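PDB 4FMZ: internalin from Listeria monocytogenes serotype 4b, which is a leucine-rich-repeat protein of the internalin family that probably takes part in adhesion to, and invasion of, host cells. Local coordinates for residues Thr252-Asp257 / Ser274-Asp279; Phe293-Gln298 / Thr315-Gln320; Thr212-Val217 / Asn231-Leu236; Ser287-Leu292 / Gly308-Leu313. All blocks are in the same frame, centred on the assembly; numbering follows the deposited sequence. Where two conformers were deposited one is given.

Contact 1: residues Thr252-Asp257 / Ser274-Asp279; sequences TNQISD and SNQISD. With EDO (1,2-ethanediol), chain H.
Asn275 reaches from one leucine-rich-repeat turn into the backbone of the turn before it, touching Asn253 and Ile255. Its CB sits 3.4 Å from Ile255 O. CG stands anti to its own carbonyl carbon, beside the backbone N (chi1 -81°), which carries the amide across the gap to lie near Ile255 CB. At the tip, OD1 accepts from Ile255 N at 3.1 Å; the N-H...O angle is 162°, although the donor is tilted 33° out of the carbonyl plane. A weak bond from Asn253 N, 3.3 Å long, ends on the same OD1. The other branch, ND2, turns to the carbonyl oxygens of Val272 and Ile250, so both ends of this buried amide are satisfied. Next to it the backbones join directly: Gln276 N donates to Ile255 O at 2.7 Å, nearly along the C=O axis. Along the contact, Ile255 and Ile277 lie side by side and point the same way, with CG2 of Ile255 4.2 Å from CG1 of Ile277. This is the asparagine ladder of the leucine-rich-repeat solenoid: Asn253 OD1 likewise takes Ile233 N, and Asn297 OD1 takes Ile277 N. One side-chain carbonyl thus serves backbone N-H groups where the chain is not a regular strand, while its NH2 donates to the backbone carbonyls of Val272 and Ile250.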
loop_
_atom_site.group_PDB
_atom_site.type_symbol
_atom_site.label_atom_id
_atom_site.label_comp_id
_atom_site.label_asym_id
_atom_site.label_seq_id
_atom_site.Cartn_x
_atom_site.Cartn_y
_atom_site.Cartn_z
ATOM N N THR A 252 11.647 15.354 5.408
ATOM C CA THR A 252 11.951 15.883 4.066
ATOM C C THR A 252 10.748 16.731 3.505
ATOM O O THR A 252 10.233 16.510 2.397
ATOM C CB THR A 252 12.405 14.746 3.121
ATOM O OG1 THR A 252 13.255 13.855 3.851
ATOM C CG2 THR A 252 13.160 15.261 1.908
ATOM N N ASN A 253 10.311 17.695 4.305
ATOM C CA ASN A 253 9.253 18.626 3.917
ATOM C C ASN A 253 9.770 20.059 4.146
ATOM O O ASN A 253 10.986 20.248 4.192
ATOM C CB ASN A 253 7.955 18.321 4.679
ATOM C CG ASN A 253 7.142 17.262 3.999
ATOM O OD1 ASN A 253 6.564 17.497 2.950
ATOM N ND2 ASN A 253 7.093 16.068 4.568
ATOM N N GLN A 254 8.870 21.054 4.270
ATOM C CA GLN A 254 9.258 22.451 4.487
ATOM C C GLN A 254 8.619 22.976 5.782
ATOM O O GLN A 254 8.177 24.113 5.843
ATOM C CB GLN A 254 8.862 23.304 3.264
ATOM C CG GLN A 254 9.707 23.037 2.015
ATOM C CD GLN A 254 9.088 23.581 0.749
ATOM O OE1 GLN A 254 8.696 24.751 0.660
ATOM N NE2 GLN A 254 9.031 22.752 -0.282
ATOM N N ILE A 255 8.576 22.139 6.821
ATOM C CA ILE A 255 7.973 22.469 8.115
ATOM C C ILE A 255 8.953 23.261 8.982
ATOM O O ILE A 255 10.105 22.848 9.129
ATOM C CB ILE A 255 7.536 21.147 8.814
ATOM C CG1 ILE A 255 6.473 20.393 7.978
ATOM C CG2 ILE A 255 7.073 21.362 10.274
ATOM C CD1 ILE A 255 6.514 18.889 8.192
ATOM N N SER A 256 8.488 24.362 9.589
ATOM C CA SER A 256 9.322 25.142 10.509
ATOM C C SER A 256 8.663 25.237 11.881
ATOM O O SER A 256 9.294 25.687 12.835
ATOM C CB SER A 256 9.618 26.539 9.960
ATOM O OG SER A 256 8.441 27.262 9.662
ATOM N N ASP A 257 7.406 24.786 11.982
ATOM C CA ASP A 257 6.609 24.864 13.199
ATOM C C ASP A 257 5.880 23.537 13.436
ATOM O O ASP A 257 5.143 23.070 12.562
ATOM C CB ASP A 257 5.606 26.047 13.059
ATOM C CG ASP A 257 4.705 26.361 14.239
ATOM O OD1 ASP A 257 4.570 25.505 15.130
ATOM O OD2 ASP A 257 4.090 27.448 14.238
ATOM N N SER A 274 14.941 16.423 8.458
ATOM C CA SER A 274 15.066 17.179 7.199
ATOM C C SER A 274 13.895 18.181 6.997
ATOM O O SER A 274 13.155 18.159 6.000
ATOM C CB SER A 274 15.208 16.227 6.002
ATOM O OG SER A 274 16.383 15.447 6.153
ATOM N N ASN A 275 13.754 19.063 7.976
ATOM C CA ASN A 275 12.793 20.152 7.955
ATOM C C ASN A 275 13.532 21.433 8.397
ATOM O O ASN A 275 14.762 21.498 8.266
ATOM C CB ASN A 275 11.561 19.819 8.803
ATOM C CG ASN A 275 10.576 18.938 8.068
ATOM O OD1 ASN A 275 9.952 19.368 7.108
ATOM N ND2 ASN A 275 10.467 17.666 8.456
ATOM N N GLN A 276 12.795 22.453 8.865
ATOM C CA GLN A 276 13.385 23.726 9.269
ATOM C C GLN A 276 12.939 24.088 10.700
ATOM O O GLN A 276 12.752 25.262 11.017
ATOM C CB GLN A 276 12.988 24.814 8.240
ATOM C CG GLN A 276 13.592 24.590 6.851
ATOM C CD GLN A 276 12.967 25.448 5.773
ATOM O OE1 GLN A 276 13.021 26.686 5.821
ATOM N NE2 GLN A 276 12.392 24.805 4.745
ATOM N N ILE A 277 12.804 23.080 11.571
ATOM C CA ILE A 277 12.317 23.253 12.942
ATOM C C ILE A 277 13.402 23.826 13.876
ATOM O O ILE A 277 14.507 23.296 13.942
ATOM C CB ILE A 277 11.747 21.910 13.473
ATOM C CG1 ILE A 277 10.548 21.450 12.604
ATOM C CG2 ILE A 277 11.348 22.010 14.959
ATOM C CD1 ILE A 277 10.439 19.950 12.390
ATOM N N SER A 278 13.065 24.887 14.625
ATOM C CA SER A 278 14.014 25.485 15.575
ATOM C C SER A 278 13.462 25.425 17.015
ATOM O O SER A 278 14.200 25.686 17.953
ATOM C CB SER A 278 14.357 26.916 15.181
ATOM O OG SER A 278 13.183 27.702 15.058
ATOM N N ASP A 279 12.180 25.076 17.190
ATOM C CA ASP A 279 11.585 24.976 18.526
ATOM C C ASP A 279 10.793 23.682 18.678
ATOM O O ASP A 279 9.971 23.360 17.825
ATOM C CB ASP A 279 10.689 26.184 18.847
ATOM C CG ASP A 279 10.310 26.220 20.317
ATOM O OD1 ASP A 279 11.117 26.736 21.129
ATOM O OD2 ASP A 279 9.271 25.635 20.674
HETATM C C1 EDO H . 14.843 12.447 6.540
HETATM O O1 EDO H . 15.826 13.021 7.391
HETATM C C2 EDO H . 13.615 12.033 7.380
HETATM O O2 EDO H . 14.081 11.373 8.541
HETATM O O HOH W 1 10.425 25.909 14.981
#

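Contact 2: residues Phe293-Gln298 / Thr315-Gln320; sequences FLNNNQ and TLFLSQ. With EDO (1,2-ethanediol), chain G; EDO (1,2-ethanediol), chain H.
Leu294 N donates to Phe317 O at 2.8 Å and Asn296 N to Ser319 O at 2.9 Å; the first closes the parallel bridge of Phe293 with Phe317, the second continues the pairing beyond the strand. A third bond is between side chains: Asn296 ND2 donates a hydrogen bond to Gln320 OE1 at 3.0 Å, lying 16° from the plane of that carbonyl, while the two amides are turned 82° against each other. A water that donates to Gln320 O also receives a weak bond from Asn296 ND2. On the other branch, Asn296 OD1 takes Asn295 ND2 on an in-plane lone pair, and Asn295 ND2 also donates to an ethanediol. Outward from these bonds the contact becomes aromatic. Phe293 and Phe317 form a T-shaped pair, centroids 4.8 Å apart and planes at 69°; CE2 of Phe293 rides 3.5 Å above the centre of the Phe317 ring. Phe293 CZ touches the Thr315 methyl CG2, and Asn295 OD1 meets the Phe317 ring at its edge. On the inner side Leu318 CD2 rests 3.7 Å from Leu294 CB, and both leucines touch Ile307 of the helix 304-308. Polar pairing thus secures the turn after the strand, whereas the strand face bearing Phe293 and Phe317 offers partly exposed aromatic rings, consistent with the concave surface on which internalins commonly bind their partners.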
loop_
_atom_site.group_PDB
_atom_site.type_symbol
_atom_site.label_atom_id
_atom_site.label_comp_id
_atom_site.label_asym_id
_atom_site.label_seq_id
_atom_site.Cartn_x
_atom_site.Cartn_y
_atom_site.Cartn_z
ATOM N N PHE A 293 12.737 11.439 15.373
ATOM C CA PHE A 293 13.733 11.788 14.356
ATOM C C PHE A 293 13.698 13.301 14.126
ATOM O O PHE A 293 12.738 13.835 13.556
ATOM C CB PHE A 293 13.495 11.002 13.059
ATOM C CG PHE A 293 13.555 9.499 13.252
ATOM C CD1 PHE A 293 12.417 8.778 13.592
ATOM C CD2 PHE A 293 14.757 8.816 13.144
ATOM C CE1 PHE A 293 12.480 7.398 13.806
ATOM C CE2 PHE A 293 14.821 7.432 13.362
ATOM C CZ PHE A 293 13.683 6.731 13.678
ATOM N N LEU A 294 14.740 13.987 14.620
ATOM C CA LEU A 294 14.879 15.438 14.555
ATOM C C LEU A 294 16.169 15.876 13.852
ATOM O O LEU A 294 16.506 17.055 13.895
ATOM C CB LEU A 294 14.822 16.038 15.975
ATOM C CG LEU A 294 13.416 16.280 16.546
ATOM C CD1 LEU A 294 13.481 16.503 18.040
ATOM C CD2 LEU A 294 12.748 17.476 15.889
ATOM N N ASN A 295 16.878 14.940 13.198
ATOM C CA ASN A 295 18.110 15.202 12.440
ATOM C C ASN A 295 17.830 16.210 11.319
ATOM O O ASN A 295 16.702 16.268 10.833
ATOM C CB ASN A 295 18.649 13.886 11.832
ATOM C CG ASN A 295 17.607 13.166 11.005
ATOM O OD1 ASN A 295 16.653 12.583 11.540
ATOM N ND2 ASN A 295 17.684 13.325 9.689
ATOM N N ASN A 296 18.854 16.981 10.902
ATOM C CA ASN A 296 18.759 17.944 9.791
ATOM C C ASN A 296 17.626 18.969 9.987
ATOM O O ASN A 296 16.748 19.151 9.141
ATOM C CB ASN A 296 18.626 17.198 8.455
ATOM C CG ASN A 296 19.843 16.356 8.192
ATOM O OD1 ASN A 296 19.884 15.183 8.540
ATOM N ND2 ASN A 296 20.909 16.964 7.704
ATOM N N ASN A 297 17.669 19.620 11.140
ATOM C CA ASN A 297 16.743 20.684 11.509
ATOM C C ASN A 297 17.593 21.855 11.975
ATOM O O ASN A 297 18.771 21.896 11.625
ATOM C CB ASN A 297 15.720 20.190 12.548
ATOM C CG ASN A 297 14.547 19.543 11.880
ATOM O OD1 ASN A 297 13.761 20.220 11.221
ATOM N ND2 ASN A 297 14.437 18.213 11.972
ATOM N N GLN A 298 17.037 22.786 12.748
ATOM C CA GLN A 298 17.777 23.964 13.183
ATOM C C GLN A 298 17.773 24.072 14.722
ATOM O O GLN A 298 17.680 25.172 15.278
ATOM C CB GLN A 298 17.183 25.221 12.510
ATOM C CG GLN A 298 17.305 25.171 10.976
ATOM C CD GLN A 298 16.771 26.377 10.254
ATOM O OE1 GLN A 298 16.835 27.508 10.743
ATOM N NE2 GLN A 298 16.339 26.171 9.021
ATOM N N THR A 315 14.773 5.325 20.358
ATOM C CA THR A 315 15.448 5.815 19.158
ATOM C C THR A 315 15.396 7.343 19.137
ATOM O O THR A 315 14.325 7.937 19.291
ATOM C CB THR A 315 14.848 5.180 17.900
ATOM O OG1 THR A 315 15.055 3.773 17.975
ATOM C CG2 THR A 315 15.485 5.689 16.630
ATOM N N LEU A 316 16.564 7.975 18.946
ATOM C CA LEU A 316 16.647 9.429 18.873
ATOM C C LEU A 316 17.674 9.864 17.840
ATOM O O LEU A 316 18.867 9.578 17.985
ATOM C CB LEU A 316 16.963 10.035 20.251
ATOM C CG LEU A 316 17.194 11.548 20.307
ATOM C CD1 LEU A 316 15.906 12.344 19.978
ATOM C CD2 LEU A 316 17.750 11.936 21.631
ATOM N N PHE A 317 17.200 10.532 16.787
ATOM C CA PHE A 317 18.078 11.070 15.750
ATOM C C PHE A 317 18.155 12.586 15.894
ATOM O O PHE A 317 17.122 13.265 15.979
ATOM C CB PHE A 317 17.623 10.660 14.342
ATOM C CG PHE A 317 18.030 9.267 13.890
ATOM C CD1 PHE A 317 18.082 8.203 14.794
ATOM C CD2 PHE A 317 18.288 9.003 12.553
ATOM C CE1 PHE A 317 18.460 6.914 14.377
ATOM C CE2 PHE A 317 18.626 7.708 12.129
ATOM C CZ PHE A 317 18.696 6.670 13.041
ATOM N N LEU A 318 19.385 13.112 15.984
ATOM C CA LEU A 318 19.614 14.544 16.163
ATOM C C LEU A 318 20.784 15.066 15.349
ATOM O O LEU A 318 21.117 16.233 15.499
ATOM C CB LEU A 318 19.876 14.863 17.647
ATOM C CG LEU A 318 18.686 14.891 18.586
ATOM C CD1 LEU A 318 19.144 14.940 20.006
ATOM C CD2 LEU A 318 17.763 16.065 18.285
ATOM N N SER A 319 21.420 14.237 14.503
ATOM C CA SER A 319 22.603 14.697 13.762
ATOM C C SER A 319 22.297 15.877 12.838
ATOM O O SER A 319 21.171 16.047 12.397
ATOM C CB SER A 319 23.227 13.559 12.962
ATOM O OG SER A 319 22.445 13.172 11.845
ATOM N N GLN A 320 23.319 16.711 12.594
ATOM C CA GLN A 320 23.310 17.856 11.682
ATOM C C GLN A 320 22.220 18.911 12.001
ATOM O O GLN A 320 21.437 19.346 11.143
ATOM C CB GLN A 320 23.266 17.407 10.213
ATOM C CG GLN A 320 24.513 16.562 9.846
ATOM C CD GLN A 320 24.771 16.463 8.364
ATOM O OE1 GLN A 320 23.855 16.330 7.553
ATOM N NE2 GLN A 320 26.041 16.423 7.985
HETATM C C1 EDO G . 23.484 15.915 17.912
HETATM O O1 EDO G . 23.346 16.764 16.777
HETATM C C2 EDO G . 24.919 16.057 18.433
HETATM O O2 EDO G . 25.799 15.840 17.339
HETATM C C1 EDO H . 14.843 12.447 6.540
HETATM O O1 EDO H . 15.826 13.021 7.391
HETATM C C2 EDO H . 13.615 12.033 7.380
HETATM O O2 EDO H . 14.081 11.373 8.541
HETATM O O HOH W 2 21.182 20.024 8.610
#

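Contact 3: residues Thr212-Val217 / Asn231-Leu236; sequences TDITPV and NKITDL
Two successive coils of the leucine-rich-repeat solenoid meet here on the side that returns from the strands, where Ile214 packs on Ile233 and Thr212 on Lys232. No direct hydrogen bond crosses between the segments; two waters do that work. One donates to Thr212 O and accepts from Asp235 N at 2.8 Å, and the other accepts from Ile214 N and donates to Asp235 O, also at 2.8 Å. Both are therefore held by backbone groups of both coils. Inside them the isoleucines cross at about a right angle, Ile214 CG2 lying 3.7 Å from Ile233 CD1. CG1 of Ile214 stands between its own N and carbonyl carbon (chi1 53°), which brings it 3.5 Å from Asp235 O; beyond it CD1 approaches Leu236 CD2. At the outer rim the Thr212 methyl CG2 runs alongside the aliphatic part of Lys232, touching CB and CE, and Thr212 CA makes a CA-H...O contact with Lys232 O. The turn into 215-217 is set by Asp213 in an Asx turn: its OD1 accepts Thr215 N at 2.9 Å from above the carboxylate plane and, through its syn lone pair, Thr215 OG1 at 2.6 Å.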
loop_
_atom_site.group_PDB
_atom_site.type_symbol
_atom_site.label_atom_id
_atom_site.label_comp_id
_atom_site.label_asym_id
_atom_site.label_seq_id
_atom_site.Cartn_x
_atom_site.Cartn_y
_atom_site.Cartn_z
ATOM N N THR A 212 1.532 20.019 -1.232
ATOM C CA THR A 212 1.835 21.269 -0.521
ATOM C C THR A 212 0.880 21.525 0.651
ATOM O O THR A 212 1.203 22.324 1.534
ATOM C CB THR A 212 1.772 22.484 -1.489
ATOM O OG1 THR A 212 0.486 22.536 -2.110
ATOM C CG2 THR A 212 2.844 22.444 -2.559
ATOM N N ASP A 213 -0.322 20.928 0.609
ATOM C CA ASP A 213 -1.379 21.186 1.577
ATOM C C ASP A 213 -2.023 19.892 2.091
ATOM O O ASP A 213 -2.528 19.095 1.299
ATOM C CB ASP A 213 -2.434 22.089 0.904
ATOM C CG ASP A 213 -3.624 22.548 1.734
ATOM O OD1 ASP A 213 -3.654 22.263 2.949
ATOM O OD2 ASP A 213 -4.513 23.214 1.168
ATOM N N ILE A 214 -2.047 19.722 3.431
ATOM C CA ILE A 214 -2.654 18.553 4.060
ATOM C C ILE A 214 -3.981 18.893 4.786
ATOM O O ILE A 214 -4.417 18.110 5.629
ATOM C CB ILE A 214 -1.667 17.788 4.985
ATOM C CG1 ILE A 214 -0.993 18.708 6.038
ATOM C CG2 ILE A 214 -0.654 17.008 4.145
ATOM C CD1 ILE A 214 -0.425 17.973 7.263
ATOM N N THR A 215 -4.658 20.006 4.403
ATOM C CA THR A 215 -5.965 20.380 4.957
ATOM C C THR A 215 -6.971 19.176 4.919
ATOM O O THR A 215 -7.569 18.914 5.969
ATOM C CB THR A 215 -6.531 21.618 4.235
ATOM O OG1 THR A 215 -5.692 22.727 4.552
ATOM C CG2 THR A 215 -7.958 21.948 4.634
ATOM N N PRO A 216 -7.115 18.380 3.811
ATOM C CA PRO A 216 -8.095 17.268 3.830
ATOM C C PRO A 216 -7.872 16.215 4.921
ATOM O O PRO A 216 -8.831 15.550 5.308
ATOM C CB PRO A 216 -7.942 16.631 2.445
ATOM C CG PRO A 216 -6.634 17.106 1.952
ATOM C CD PRO A 216 -6.517 18.500 2.463
ATOM N N VAL A 217 -6.641 16.088 5.437
ATOM C CA VAL A 217 -6.281 15.096 6.460
ATOM C C VAL A 217 -7.028 15.404 7.798
ATOM O O VAL A 217 -7.319 14.467 8.544
ATOM C CB VAL A 217 -4.735 14.983 6.629
ATOM C CG1 VAL A 217 -4.355 13.966 7.694
ATOM C CG2 VAL A 217 -4.070 14.629 5.298
ATOM N N ASN A 231 7.604 15.629 0.477
ATOM C CA ASN A 231 6.533 16.388 -0.133
ATOM C C ASN A 231 6.915 17.863 0.028
ATOM O O ASN A 231 8.095 18.158 0.261
ATOM C CB ASN A 231 5.184 16.021 0.483
ATOM C CG ASN A 231 4.609 14.775 -0.134
ATOM O OD1 ASN A 231 4.196 14.783 -1.284
ATOM N ND2 ASN A 231 4.626 13.668 0.583
ATOM N N LYS A 232 5.963 18.774 -0.109
ATOM C CA LYS A 232 6.234 20.215 0.019
ATOM C C LYS A 232 5.338 20.811 1.112
ATOM O O LYS A 232 4.843 21.925 0.977
ATOM C CB LYS A 232 6.011 20.905 -1.350
ATOM C CG LYS A 232 6.978 20.438 -2.452
ATOM C CD LYS A 232 6.784 21.195 -3.771
ATOM C CE LYS A 232 5.641 20.714 -4.632
ATOM N NZ LYS A 232 5.508 21.513 -5.881
ATOM N N ILE A 233 5.133 20.063 2.206
ATOM C CA ILE A 233 4.261 20.489 3.302
ATOM C C ILE A 233 4.971 21.504 4.212
ATOM O O ILE A 233 6.123 21.304 4.619
ATOM C CB ILE A 233 3.752 19.262 4.105
ATOM C CG1 ILE A 233 2.975 18.280 3.188
ATOM C CG2 ILE A 233 2.886 19.692 5.303
ATOM C CD1 ILE A 233 3.022 16.847 3.641
ATOM N N THR A 234 4.244 22.571 4.568
ATOM C CA THR A 234 4.746 23.610 5.461
ATOM C C THR A 234 3.906 23.656 6.738
ATOM O O THR A 234 4.462 23.776 7.827
ATOM C CB THR A 234 4.757 24.989 4.762
ATOM O OG1 THR A 234 3.439 25.281 4.289
ATOM C CG2 THR A 234 5.708 25.044 3.587
ATOM N N ASP A 235 2.564 23.547 6.595
ATOM C CA ASP A 235 1.601 23.700 7.676
ATOM C C ASP A 235 1.055 22.373 8.193
ATOM O O ASP A 235 0.381 21.644 7.466
ATOM C CB ASP A 235 0.451 24.624 7.217
ATOM C CG ASP A 235 -0.573 24.960 8.284
ATOM O OD1 ASP A 235 -0.279 24.758 9.480
ATOM O OD2 ASP A 235 -1.669 25.429 7.922
ATOM N N LEU A 236 1.285 22.125 9.494
ATOM C CA LEU A 236 0.850 20.928 10.211
ATOM C C LEU A 236 -0.455 21.117 10.987
ATOM O O LEU A 236 -0.954 20.134 11.528
ATOM C CB LEU A 236 1.942 20.458 11.196
ATOM C CG LEU A 236 3.250 19.927 10.622
ATOM C CD1 LEU A 236 4.108 19.335 11.714
ATOM C CD2 LEU A 236 2.993 18.877 9.555
HETATM O O HOH W 3 1.460 22.987 4.053
HETATM O O HOH W 4 -1.100 21.979 5.139
#

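Contact 4: residues Ser287-Leu292 / Gly308-Leu313; sequences SQLNSL and GGLTNL. With EDO (1,2-ethanediol), chain F.
Asn290 and Leu313 bring the two backbones to 4.0 Å between CA atoms, where the type I turn Leu310-Leu313 leads toward the next strand and residues 287-290 run into strand 291-293. A direct hydrogen bond joins the segments: Asn290 ND2 donates to Asn312 O at 3.0 Å and 161°, coming from above the carbonyl plane by 40° while the acceptor lies in the asparagine's own amide plane. The other branch, Asn290 OD1, is taken by Lys268 NZ, with a weak further bond from an ethanediol. A water bridges the segments, donating to Ser287 O and Leu289 O and accepting from Asn312 N, so three backbone groups are joined through one molecule. Beside these polar groups the leucines close together. Leu313 CD2 touches both Leu289 CB, at 4.0 Å, and Leu292 CB, at 3.7 Å. Leu292 has its CG anti to the backbone N (chi1 177°), and its CD2 meets Leu310 CD1 at 3.9 Å, the two side chains crossing at about a right angle. Leu310 CD2 extends the packing to Ser287 CA. Leu289 and Leu292 also lie on Leu270 of strand 269-271, Leu292 touches Leu316 of strand 315-317, and Leu313 reaches Met335, so this leucine cluster joins the repeat core beneath consecutive parallel strands to the loop that follows helix 304-308.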
loop_
_atom_site.group_PDB
_atom_site.type_symbol
_atom_site.label_atom_id
_atom_site.label_comp_id
_atom_site.label_asym_id
_atom_site.label_seq_id
_atom_site.Cartn_x
_atom_site.Cartn_y
_atom_site.Cartn_z
ATOM N N SER A 287 5.166 12.577 26.172
ATOM C CA SER A 287 5.967 11.671 27.009
ATOM C C SER A 287 5.877 10.175 26.595
ATOM O O SER A 287 6.763 9.399 26.964
ATOM C CB SER A 287 5.583 11.826 28.482
ATOM O OG SER A 287 4.181 11.754 28.703
ATOM N N GLN A 288 4.867 9.788 25.802
ATOM C CA GLN A 288 4.672 8.406 25.354
ATOM C C GLN A 288 5.562 8.037 24.120
ATOM O O GLN A 288 5.631 6.859 23.759
ATOM C CB GLN A 288 3.169 8.167 25.048
ATOM C CG GLN A 288 2.695 6.709 25.154
ATOM C CD GLN A 288 2.465 6.173 26.560
ATOM O OE1 GLN A 288 3.119 6.559 27.543
ATOM N NE2 GLN A 288 1.559 5.209 26.672
ATOM N N LEU A 289 6.245 9.022 23.498
ATOM C CA LEU A 289 7.118 8.814 22.330
ATOM C C LEU A 289 8.223 7.755 22.566
ATOM O O LEU A 289 8.855 7.765 23.620
ATOM C CB LEU A 289 7.799 10.138 21.924
ATOM C CG LEU A 289 7.005 11.098 21.036
ATOM C CD1 LEU A 289 7.667 12.493 21.020
ATOM C CD2 LEU A 289 6.837 10.537 19.612
ATOM N N ASN A 290 8.443 6.852 21.583
ATOM C CA ASN A 290 9.503 5.833 21.632
ATOM C C ASN A 290 10.583 6.132 20.597
ATOM O O ASN A 290 11.733 5.748 20.784
ATOM C CB ASN A 290 8.944 4.406 21.388
ATOM C CG ASN A 290 7.982 3.900 22.442
ATOM O OD1 ASN A 290 6.979 3.257 22.129
ATOM N ND2 ASN A 290 8.275 4.139 23.719
ATOM N N SER A 291 10.194 6.755 19.473
ATOM C CA SER A 291 11.105 7.050 18.370
ATOM C C SER A 291 10.891 8.464 17.908
ATOM O O SER A 291 9.759 8.865 17.597
ATOM C CB SER A 291 10.899 6.071 17.218
ATOM O OG SER A 291 10.901 4.736 17.694
ATOM N N LEU A 292 11.986 9.226 17.880
ATOM C CA LEU A 292 11.953 10.636 17.518
ATOM C C LEU A 292 13.081 10.953 16.573
ATOM O O LEU A 292 14.249 10.755 16.913
ATOM C CB LEU A 292 12.029 11.497 18.797
ATOM C CG LEU A 292 12.079 13.025 18.674
ATOM C CD1 LEU A 292 10.834 13.583 17.973
ATOM C CD2 LEU A 292 12.178 13.640 20.035
ATOM N N GLY A 308 15.443 15.446 26.879
ATOM C CA GLY A 308 15.868 14.698 28.059
ATOM C C GLY A 308 14.736 14.196 28.939
ATOM O O GLY A 308 14.916 13.208 29.651
ATOM N N GLY A 309 13.572 14.862 28.874
ATOM C CA GLY A 309 12.376 14.482 29.621
ATOM C C GLY A 309 11.598 13.330 29.010
ATOM O O GLY A 309 10.802 12.690 29.704
ATOM N N LEU A 310 11.822 13.045 27.708
ATOM C CA LEU A 310 11.139 11.976 26.973
ATOM C C LEU A 310 11.829 10.631 27.254
ATOM O O LEU A 310 12.465 10.044 26.376
ATOM C CB LEU A 310 11.111 12.299 25.458
ATOM C CG LEU A 310 10.501 13.648 25.066
ATOM C CD1 LEU A 310 10.880 14.036 23.648
ATOM C CD2 LEU A 310 9.011 13.636 25.253
ATOM N N THR A 311 11.654 10.132 28.487
ATOM C CA THR A 311 12.325 8.943 29.024
ATOM C C THR A 311 11.887 7.603 28.402
ATOM O O THR A 311 12.578 6.602 28.630
ATOM C CB THR A 311 12.227 8.914 30.552
ATOM O OG1 THR A 311 10.870 9.082 30.943
ATOM C CG2 THR A 311 13.101 9.990 31.209
ATOM N N ASN A 312 10.817 7.565 27.581
ATOM C CA ASN A 312 10.431 6.306 26.924
ATOM C C ASN A 312 11.054 6.184 25.525
ATOM O O ASN A 312 10.794 5.203 24.830
ATOM C CB ASN A 312 8.914 6.119 26.849
ATOM C CG ASN A 312 8.187 6.216 28.163
ATOM O OD1 ASN A 312 7.149 6.848 28.228
ATOM N ND2 ASN A 312 8.683 5.596 29.234
ATOM N N LEU A 313 11.917 7.142 25.132
ATOM C CA LEU A 313 12.603 7.103 23.840
ATOM C C LEU A 313 13.596 5.960 23.779
ATOM O O LEU A 313 14.396 5.790 24.705
ATOM C CB LEU A 313 13.356 8.427 23.548
ATOM C CG LEU A 313 12.539 9.660 23.135
ATOM C CD1 LEU A 313 13.460 10.848 22.916
ATOM C CD2 LEU A 313 11.722 9.413 21.880
HETATM C C1 EDO F . 8.116 3.167 17.254
HETATM O O1 EDO F . 8.862 1.959 17.121
HETATM C C2 EDO F . 6.675 2.880 17.741
HETATM O O2 EDO F . 6.682 2.366 19.068
HETATM O O HOH W 5 9.145 9.386 25.961
#

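Contacts 3, 1 and 2 follow one another along the solenoid, each joining a coil to the next. Contact 3 passes to contact 1 through the probable backbone bond Gln254 N to Ile233 O, 2.8 Å, and contact 1 to contact 2 through Gln298 N to Ile277 O, also 2.8 Å; their centres are about 13 and 11 Å apart. Contacts 2 and 4 alternate along the chain and meet at the neighbouring strands 291-293, which they divide between them, and 315-317, which belongs to contact 2; there Phe317 N probably bonds to Leu292 O at 3.0 Å. One ethanediol, probably from the crystallisation liquor, touches both contacts 1 and 2. Contacts 3 and 4 stay apart, about 11 Å between nearest atoms.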